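Local coordinates for protein ribulose bisphosphate carboxylase (Pyrococcus horikoshii, PDB 2CWX) that probably catalyses the addition of carbon dioxide and water to ribulose 1,5-bisphosphate, giving two molecules of 3-phosphoglycerate in an archaeal AMP-degradation pathway, at residues Val28-Glu33 / Lys116-Leu121; Thr312-Gly317 / Pro357-Leu362; Arg202-Tyr207 / Ala242-Gln247. All coordinates share one frame; numbering follows the deposited sequence.

How the contacts relate
Contact 1 comes first along the chain: it closes a loop of 82 residues by pairing strands 25-34 and 115-124 in the N-terminal domain. The chain then enters the catalytic barrel, where contact 3 closes before contact 2 opens. Contact 3 joins helix 199-217 to the end of helix 231-244, with barrel strand 222-224 between them in sequence. Contact 2 brings the loop after strand 309-311 against helix 356-363. The three loops follow in series, neither nesting nor crossing. Contacts 1 and 3 lie on opposite sides of the chain's centre, their own centres about 44 Å apart, whereas the centre of contact 2 is about 29 Å from that of contact 1.

Contact 1: residues Val28-Glu33 / Lys116-Leu121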
loop_
_atom_site.group_PDB
_atom_site.type_symbol
_atom_site.label_atom_id
_atom_site.label_comp_id
_atom_site.label_asym_id
_atom_site.label_seq_id
_atom_site.Cartn_x
_atom_site.Cartn_y
_atom_site.Cartn_z
ATOM N N VAL A 28 22.146 5.794 -39.612
ATOM C CA VAL A 28 23.076 4.795 -39.111
ATOM C C VAL A 28 24.117 4.568 -40.184
ATOM O O VAL A 28 23.799 4.543 -41.380
ATOM C CB VAL A 28 22.390 3.470 -38.765
ATOM C CG1 VAL A 28 23.426 2.441 -38.225
ATOM C CG2 VAL A 28 21.301 3.689 -37.725
ATOM N N GLU A 29 25.364 4.444 -39.750
ATOM C CA GLU A 29 26.484 4.192 -40.637
ATOM C C GLU A 29 26.973 2.779 -40.422
ATOM O O GLU A 29 27.286 2.412 -39.303
ATOM C CB GLU A 29 27.642 5.160 -40.346
ATOM C CG GLU A 29 27.273 6.642 -40.266
ATOM C CD GLU A 29 28.508 7.564 -40.262
ATOM O OE1 GLU A 29 28.477 8.619 -39.569
ATOM O OE2 GLU A 29 29.522 7.221 -40.946
ATOM N N TYR A 30 27.061 2.003 -41.496
ATOM C CA TYR A 30 27.567 0.640 -41.445
ATOM C C TYR A 30 28.791 0.459 -42.360
ATOM O O TYR A 30 28.831 1.002 -43.471
ATOM C CB TYR A 30 26.495 -0.344 -41.932
ATOM C CG TYR A 30 25.194 -0.372 -41.149
ATOM C CD1 TYR A 30 25.053 -1.179 -40.016
ATOM C CD2 TYR A 30 24.107 0.369 -41.551
ATOM C CE1 TYR A 30 23.870 -1.214 -39.292
ATOM C CE2 TYR A 30 22.908 0.327 -40.847
ATOM C CZ TYR A 30 22.795 -0.476 -39.728
ATOM O OH TYR A 30 21.614 -0.510 -39.033
ATOM N N TYR A 31 29.744 -0.338 -41.895
ATOM C CA TYR A 31 30.699 -1.034 -42.752
ATOM C C TYR A 31 30.188 -2.442 -43.036
ATOM O O TYR A 31 29.659 -3.112 -42.153
ATOM C CB TYR A 31 32.049 -1.133 -42.071
ATOM C CG TYR A 31 33.052 -2.035 -42.790
ATOM C CD1 TYR A 31 33.165 -3.394 -42.474
ATOM C CD2 TYR A 31 33.886 -1.523 -43.780
ATOM C CE1 TYR A 31 34.094 -4.217 -43.148
ATOM C CE2 TYR A 31 34.821 -2.327 -44.421
ATOM C CZ TYR A 31 34.911 -3.666 -44.112
ATOM O OH TYR A 31 35.847 -4.458 -44.775
ATOM N N PHE A 32 30.342 -2.898 -44.273
ATOM C CA PHE A 32 29.996 -4.258 -44.618
ATOM C C PHE A 32 30.819 -4.788 -45.806
ATOM O O PHE A 32 31.419 -4.025 -46.573
ATOM C CB PHE A 32 28.497 -4.361 -44.939
ATOM C CG PHE A 32 28.120 -3.736 -46.226
ATOM C CD1 PHE A 32 27.785 -2.390 -46.290
ATOM C CD2 PHE A 32 28.088 -4.485 -47.386
ATOM C CE1 PHE A 32 27.442 -1.797 -47.495
ATOM C CE2 PHE A 32 27.738 -3.897 -48.601
ATOM C CZ PHE A 32 27.411 -2.548 -48.648
ATOM N N GLU A 33 30.822 -6.112 -45.921
ATOM C CA GLU A 33 31.395 -6.816 -47.064
ATOM C C GLU A 33 30.304 -7.716 -47.617
ATOM O O GLU A 33 29.775 -8.570 -46.883
ATOM C CB GLU A 33 32.580 -7.653 -46.605
ATOM C CG GLU A 33 33.770 -6.813 -46.172
ATOM C CD GLU A 33 34.727 -7.573 -45.282
ATOM O OE1 GLU A 33 34.634 -8.815 -45.249
ATOM O OE2 GLU A 33 35.558 -6.934 -44.598
ATOM N N LYS A 116 29.231 -10.954 -45.574
ATOM C CA LYS A 116 30.312 -11.662 -44.894
ATOM C C LYS A 116 30.549 -11.044 -43.507
ATOM O O LYS A 116 30.970 -11.736 -42.556
ATOM C CB LYS A 116 31.617 -11.566 -45.693
ATOM C CG LYS A 116 31.967 -12.804 -46.521
ATOM C CD LYS A 116 33.171 -12.539 -47.436
ATOM C CE LYS A 116 33.166 -13.438 -48.692
ATOM N NZ LYS A 116 32.109 -13.046 -49.654
ATOM N N ASN A 117 30.337 -9.730 -43.428
ATOM C CA ASN A 117 30.682 -8.947 -42.248
ATOM C C ASN A 117 29.842 -7.672 -42.259
ATOM O O ASN A 117 29.522 -7.105 -43.317
ATOM C CB ASN A 117 32.169 -8.552 -42.259
ATOM C CG ASN A 117 33.097 -9.671 -41.805
ATOM O OD1 ASN A 117 32.917 -10.256 -40.737
ATOM N ND2 ASN A 117 34.117 -9.959 -42.617
ATOM N N LEU A 118 29.519 -7.213 -41.073
ATOM C CA LEU A 118 28.689 -6.028 -40.885
ATOM C C LEU A 118 29.090 -5.432 -39.560
ATOM O O LEU A 118 29.134 -6.144 -38.559
ATOM C CB LEU A 118 27.205 -6.371 -40.870
ATOM C CG LEU A 118 26.320 -5.156 -40.576
ATOM C CD1 LEU A 118 26.360 -4.189 -41.752
ATOM C CD2 LEU A 118 24.898 -5.560 -40.228
ATOM N N ARG A 119 29.402 -4.140 -39.572
ATOM C CA ARG A 119 29.743 -3.393 -38.378
ATOM C C ARG A 119 28.938 -2.095 -38.299
ATOM O O ARG A 119 28.963 -1.282 -39.221
ATOM C CB ARG A 119 31.224 -3.070 -38.409
ATOM C CG ARG A 119 31.843 -2.885 -37.026
ATOM C CD ARG A 119 33.308 -2.410 -37.065
ATOM N NE ARG A 119 33.817 -2.337 -35.713
ATOM C CZ ARG A 119 34.873 -1.668 -35.335
ATOM N NH1 ARG A 119 35.585 -0.928 -36.182
ATOM N NH2 ARG A 119 35.212 -1.728 -34.066
ATOM N N LEU A 120 28.227 -1.907 -37.198
ATOM C CA LEU A 120 27.548 -0.646 -36.916
ATOM C C LEU A 120 28.593 0.335 -36.396
ATOM O O LEU A 120 29.150 0.171 -35.349
ATOM C CB LEU A 120 26.390 -0.883 -35.936
ATOM C CG LEU A 120 25.578 0.212 -35.230
ATOM C CD1 LEU A 120 25.935 1.614 -35.537
ATOM C CD2 LEU A 120 24.082 -0.030 -35.397
ATOM N N LEU A 121 28.858 1.362 -37.168
ATOM C CA LEU A 121 29.954 2.277 -36.906
ATOM C C LEU A 121 29.537 3.444 -36.031
ATOM O O LEU A 121 30.271 3.896 -35.202
ATOM C CB LEU A 121 30.481 2.815 -38.234
ATOM C CG LEU A 121 31.669 2.168 -38.944
ATOM C CD1 LEU A 121 32.022 0.736 -38.509
ATOM C CD2 LEU A 121 31.501 2.266 -40.473
#
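L118 presses its CD1 methyl into the hollow between Y30 and F32, 3.7 Å from Y30 CD1 and 3.8 Å from F32 CB. Its CG stands anti to the backbone N (chi1 176°), which carries the methyl across to the opposing strand. Two residues along, on the same side, the forked end of L120 straddles V28: CD1 and CD2 each lie 3.8 Å from V28 CG1, a bump held in the notch of the leucine. The same V28 methyl rests over one face of the Y30 ring, toward its rim. Branched and aromatic residues suit this side because helix 39-49 packs over it through I46, while Y30 OH finds its own partner in V105 O. On the other side of the sheet, L121 lays CD2 against Y31 CB at 3.8 Å.

The strands run antiparallel, with Y31 and R119 forming a hydrogen-bonded pair through both backbone N-H groups. At the far end, N117 ND2 donates to E33 OE1 (2.9 Å, nearly straight at 168°). OE1 lies in the amide plane, but the carboxylate is turned 89° across it and is met from above its own plane. The side of Y30 and L118 is thus apolar, whereas that of Y31 and E33 mixes apolar packing with a buried carboxylate, whose burial the N117 amide probably offsets in part.

Contact 2: residues Thr312-Gly317 / Pro357-Leu362; sequences TGTAVG and PELIRL
A315, in an irregular backbone run, comes closest to L359 on the opposing helix, their CA atoms 6.5 Å apart. Residues 357-362 are helical, with L362 N bonded back to E358 O, whereas 312-317 passes alongside without regular structure. The contact is apolar and light. A315 CB points toward the helix and meets L362 CD1 at 3.9 Å; the small methyl allows the loop backbone to come near. L362 CG lies anti to its carbonyl carbon (chi1 -69°), and its side chain also packs on Y323. L359 brings CD1 to 4.5 Å from T314 CG2, a loose approach, while T314 OG1 is bonded to S348 O; S348 is a predicted substrate-binding residue, so this bond ties the loop to the active site. A315 N and A315 O are buried by the contact and have no partner in the model; E358 lies by the oxygen, its CD 4.4 Å from A315 O.

In the TIM barrel of RuBisCO this loop follows the sixth strand, 309-311, and is known as loop 6. It leads to K318, the predicted transition-state stabiliser, and V316 and G317 are poorly ordered, consistent with the mobility of this active-site loop in the family.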
loop_
_atom_site.group_PDB
_atom_site.type_symbol
_atom_site.label_atom_id
_atom_site.label_comp_id
_atom_site.label_asym_id
_atom_site.label_seq_id
_atom_site.Cartn_x
_atom_site.Cartn_y
_atom_site.Cartn_z
ATOM N N THR A 312 36.889 3.844 -21.398
ATOM C CA THR A 312 37.225 3.902 -22.825
ATOM C C THR A 312 38.606 3.331 -23.216
ATOM O O THR A 312 38.805 2.963 -24.371
ATOM C CB THR A 312 37.169 5.356 -23.368
ATOM O OG1 THR A 312 38.181 6.155 -22.750
ATOM C CG2 THR A 312 35.862 6.053 -23.007
ATOM N N GLY A 313 39.564 3.324 -22.302
ATOM C CA GLY A 313 40.955 3.018 -22.662
ATOM C C GLY A 313 41.984 4.155 -22.542
ATOM O O GLY A 313 41.631 5.342 -22.410
ATOM N N THR A 314 43.268 3.757 -22.628
ATOM C CA THR A 314 44.435 4.602 -22.332
ATOM C C THR A 314 45.603 4.427 -23.274
ATOM O O THR A 314 45.653 3.445 -24.029
ATOM C CB THR A 314 44.999 4.189 -21.013
ATOM O OG1 THR A 314 45.194 2.769 -21.014
ATOM C CG2 THR A 314 44.013 4.429 -19.934
ATOM N N ALA A 315 46.571 5.349 -23.149
ATOM C CA ALA A 315 47.867 5.283 -23.822
ATOM C C ALA A 315 49.034 5.124 -22.802
ATOM O O ALA A 315 49.437 6.075 -22.106
ATOM C CB ALA A 315 48.071 6.504 -24.705
ATOM N N VAL A 316 49.581 3.903 -22.786
ATOM C CA VAL A 316 50.355 3.325 -21.682
ATOM C C VAL A 316 51.444 2.379 -22.238
ATOM O O VAL A 316 51.603 2.235 -23.457
ATOM C CB VAL A 316 49.385 2.477 -20.795
ATOM C CG1 VAL A 316 50.039 1.958 -19.512
ATOM C CG2 VAL A 316 48.148 3.274 -20.466
ATOM N N GLY A 317 52.205 1.743 -21.352
ATOM C CA GLY A 317 52.952 0.556 -21.725
ATOM C C GLY A 317 51.985 -0.570 -22.064
ATOM O O GLY A 317 51.732 -0.849 -23.244
ATOM N N PRO A 357 51.920 12.463 -16.680
ATOM C CA PRO A 357 52.142 13.582 -17.613
ATOM C C PRO A 357 51.772 13.262 -19.059
ATOM O O PRO A 357 51.105 14.068 -19.679
ATOM C CB PRO A 357 53.629 13.909 -17.445
ATOM C CG PRO A 357 53.946 13.432 -16.071
ATOM C CD PRO A 357 53.129 12.149 -15.902
ATOM N N GLU A 358 52.145 12.102 -19.576
ATOM C CA GLU A 358 51.779 11.716 -20.945
ATOM C C GLU A 358 50.243 11.576 -21.100
ATOM O O GLU A 358 49.626 12.104 -22.026
ATOM C CB GLU A 358 52.472 10.381 -21.282
ATOM C CG GLU A 358 52.431 10.013 -22.756
ATOM C CD GLU A 358 52.908 8.595 -23.058
ATOM O OE1 GLU A 358 53.460 7.890 -22.163
ATOM O OE2 GLU A 358 52.743 8.185 -24.230
ATOM N N LEU A 359 49.645 10.841 -20.169
ATOM C CA LEU A 359 48.187 10.664 -20.105
ATOM C C LEU A 359 47.419 11.994 -20.141
ATOM O O LEU A 359 46.486 12.162 -20.905
ATOM C CB LEU A 359 47.809 9.844 -18.849
ATOM C CG LEU A 359 46.353 9.387 -18.787
ATOM C CD1 LEU A 359 46.068 8.405 -19.887
ATOM C CD2 LEU A 359 46.010 8.758 -17.456
ATOM N N ILE A 360 47.841 12.963 -19.342
ATOM C CA ILE A 360 47.120 14.219 -19.257
ATOM C C ILE A 360 47.416 15.093 -20.456
ATOM O O ILE A 360 46.529 15.773 -20.955
ATOM C CB ILE A 360 47.415 14.903 -17.921
ATOM C CG1 ILE A 360 46.671 14.138 -16.812
ATOM C CG2 ILE A 360 47.014 16.346 -17.946
ATOM C CD1 ILE A 360 47.157 14.410 -15.349
ATOM N N ARG A 361 48.642 15.023 -20.958
ATOM C CA ARG A 361 49.012 15.729 -22.161
ATOM C C ARG A 361 48.179 15.251 -23.351
ATOM O O ARG A 361 47.730 16.049 -24.142
ATOM C CB ARG A 361 50.510 15.520 -22.436
ATOM C CG ARG A 361 51.089 16.270 -23.613
ATOM C CD ARG A 361 52.572 15.902 -23.875
ATOM N NE ARG A 361 52.653 14.993 -25.020
ATOM C CZ ARG A 361 53.148 13.746 -25.016
ATOM N NH1 ARG A 361 53.128 13.050 -26.155
ATOM N NH2 ARG A 361 53.676 13.185 -23.913
ATOM N N LEU A 362 48.000 13.944 -23.472
ATOM C CA LEU A 362 47.299 13.353 -24.605
ATOM C C LEU A 362 45.769 13.416 -24.443
ATOM O O LEU A 362 45.050 13.589 -25.405
ATOM C CB LEU A 362 47.724 11.886 -24.782
ATOM C CG LEU A 362 49.152 11.585 -25.242
ATOM C CD1 LEU A 362 49.391 10.096 -25.321
ATOM C CD2 LEU A 362 49.417 12.239 -26.583
#

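Contact 3: residues Arg202-Tyr207 / Ala242-Gln247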
loop_
_atom_site.group_PDB
_atom_site.type_symbol
_atom_site.label_atom_id
_atom_site.label_comp_id
_atom_site.label_asym_id
_atom_site.label_seq_id
_atom_site.Cartn_x
_atom_site.Cartn_y
_atom_site.Cartn_z
ATOM N N ARG A 202 28.659 -4.988 3.287
ATOM C CA ARG A 202 29.660 -4.092 2.724
ATOM C C ARG A 202 29.180 -2.643 2.648
ATOM O O ARG A 202 29.937 -1.744 2.985
ATOM C CB ARG A 202 30.093 -4.572 1.347
ATOM C CG ARG A 202 31.327 -3.882 0.824
ATOM C CD ARG A 202 31.917 -4.588 -0.407
ATOM N NE ARG A 202 31.237 -4.402 -1.720
ATOM C CZ ARG A 202 30.504 -5.307 -2.349
ATOM N NH1 ARG A 202 30.182 -6.437 -1.755
ATOM N NH2 ARG A 202 30.008 -5.051 -3.560
ATOM N N VAL A 203 27.937 -2.414 2.244
ATOM C CA VAL A 203 27.394 -1.065 2.206
ATOM C C VAL A 203 27.345 -0.469 3.610
ATOM O O VAL A 203 27.765 0.659 3.797
ATOM C CB VAL A 203 25.990 -0.919 1.543
ATOM C CG1 VAL A 203 26.054 -1.214 0.152
ATOM C CG2 VAL A 203 24.888 -1.773 2.183
ATOM N N ARG A 204 26.954 -1.254 4.619
ATOM C CA ARG A 204 26.807 -0.701 5.975
ATOM C C ARG A 204 28.133 -0.407 6.610
ATOM O O ARG A 204 28.192 0.425 7.480
ATOM C CB ARG A 204 26.042 -1.673 6.877
ATOM C CG ARG A 204 24.568 -1.821 6.504
ATOM C CD ARG A 204 23.842 -2.944 7.272
ATOM N NE ARG A 204 22.391 -2.882 7.041
ATOM C CZ ARG A 204 21.483 -3.609 7.675
ATOM N NH1 ARG A 204 21.843 -4.499 8.604
ATOM N NH2 ARG A 204 20.194 -3.439 7.378
ATOM N N LYS A 205 29.201 -1.078 6.191
ATOM C CA LYS A 205 30.535 -0.821 6.723
ATOM C C LYS A 205 31.325 0.224 5.939
ATOM O O LYS A 205 31.926 1.118 6.525
ATOM C CB LYS A 205 31.336 -2.136 6.772
ATOM C CG LYS A 205 32.789 -2.030 7.253
ATOM C CD LYS A 205 32.915 -1.517 8.696
ATOM C CE LYS A 205 34.381 -1.688 9.226
ATOM N NZ LYS A 205 34.687 -1.048 10.599
ATOM N N LEU A 206 31.338 0.133 4.608
ATOM C CA LEU A 206 32.279 0.921 3.815
ATOM C C LEU A 206 31.977 2.416 3.826
ATOM O O LEU A 206 32.903 3.218 3.757
ATOM C CB LEU A 206 32.384 0.385 2.378
ATOM C CG LEU A 206 33.482 -0.618 2.088
ATOM C CD1 LEU A 206 34.813 0.070 2.077
ATOM C CD2 LEU A 206 33.512 -1.729 3.103
ATOM N N TYR A 207 30.706 2.796 3.910
ATOM C CA TYR A 207 30.337 4.233 3.988
ATOM C C TYR A 207 30.617 4.830 5.378
ATOM O O TYR A 207 30.815 6.039 5.498
ATOM C CB TYR A 207 28.879 4.455 3.534
ATOM C CG TYR A 207 28.749 4.178 2.054
ATOM C CD1 TYR A 207 28.299 2.955 1.594
ATOM C CD2 TYR A 207 29.149 5.131 1.114
ATOM C CE1 TYR A 207 28.237 2.682 0.214
ATOM C CE2 TYR A 207 29.110 4.861 -0.263
ATOM C CZ TYR A 207 28.662 3.646 -0.697
ATOM O OH TYR A 207 28.589 3.384 -2.020
ATOM N N ALA A 242 21.984 4.521 -1.637
ATOM C CA ALA A 242 21.444 5.865 -1.383
ATOM C C ALA A 242 21.154 6.093 0.091
ATOM O O ALA A 242 21.434 7.130 0.631
ATOM C CB ALA A 242 20.197 6.087 -2.183
ATOM N N ASN A 243 20.638 5.079 0.754
ATOM C CA ASN A 243 20.340 5.171 2.154
ATOM C C ASN A 243 21.530 5.307 3.027
ATOM O O ASN A 243 21.406 5.854 4.115
ATOM C CB ASN A 243 19.525 3.991 2.616
ATOM C CG ASN A 243 18.081 4.347 2.740
ATOM O OD1 ASN A 243 17.338 4.315 1.748
ATOM N ND2 ASN A 243 17.672 4.775 3.960
ATOM N N GLU A 244 22.679 4.798 2.597
ATOM C CA GLU A 244 23.883 4.965 3.399
ATOM C C GLU A 244 24.610 6.266 3.120
ATOM O O GLU A 244 25.624 6.525 3.750
ATOM C CB GLU A 244 24.878 3.827 3.174
ATOM C CG GLU A 244 24.380 2.485 3.594
ATOM C CD GLU A 244 24.221 2.354 5.075
ATOM O OE1 GLU A 244 23.357 1.572 5.450
ATOM O OE2 GLU A 244 24.922 3.030 5.857
ATOM N N GLY A 245 24.129 7.038 2.161
ATOM C CA GLY A 245 24.745 8.295 1.748
ATOM C C GLY A 245 25.602 8.234 0.493
ATOM O O GLY A 245 26.287 9.211 0.181
ATOM N N GLY A 246 25.574 7.121 -0.237
ATOM C CA GLY A 246 26.390 6.949 -1.409
ATOM C C GLY A 246 25.873 7.818 -2.527
ATOM O O GLY A 246 24.664 8.064 -2.608
ATOM N N GLN A 247 26.756 8.304 -3.384
ATOM C CA GLN A 247 26.333 9.130 -4.545
ATOM C C GLN A 247 26.622 8.465 -5.876
ATOM O O GLN A 247 26.317 9.038 -6.959
ATOM C CB GLN A 247 26.933 10.535 -4.482
ATOM C CG GLN A 247 26.200 11.389 -3.448
ATOM C CD GLN A 247 26.539 12.875 -3.456
ATOM O OE1 GLN A 247 27.591 13.310 -2.928
ATOM N NE2 GLN A 247 25.604 13.670 -3.974
#
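The Y207 ring meets E244 and G246 obliquely: E244 CB lies 3.9 Å from Y207 CD1, and G246 CA is 3.6 Å from Y207 CE2. V203 O sits in the ring plane at its edge, and the ring and the E244 carboxylate are turned 26° apart. The two segments belong to neighbouring outer helices of the TIM barrel, 199-217 and 231-244, joined in sequence through strand 222-224. The aromatic ring suits this place because it spans both the last helical turn and the loop after it, and it also packs on I225 and V241.

E244 bends at its second torsion (chi2 -68°), which folds the chain over the other helix, with CG 3.9 Å from V203 O. Its OE1 lies 3.8 Å from R204 CG, alongside the aliphatic part of the arginine rather than at its charged end. The guanidinium reaches outward, NH2 bonding to E269 O of the second subunit and forming a salt bridge with E200. An alanine here would keep CB against the ring, but losing the folded chain would probably open a gap over V203 O and take a negative charge away from R204.

Helix 231-244 ends in a Schellman motif, where G245 has a positive phi (100°) suited to glycine. G246 is equally suited to its position, for a CB there would stand only 3.0 Å from Y207 OH.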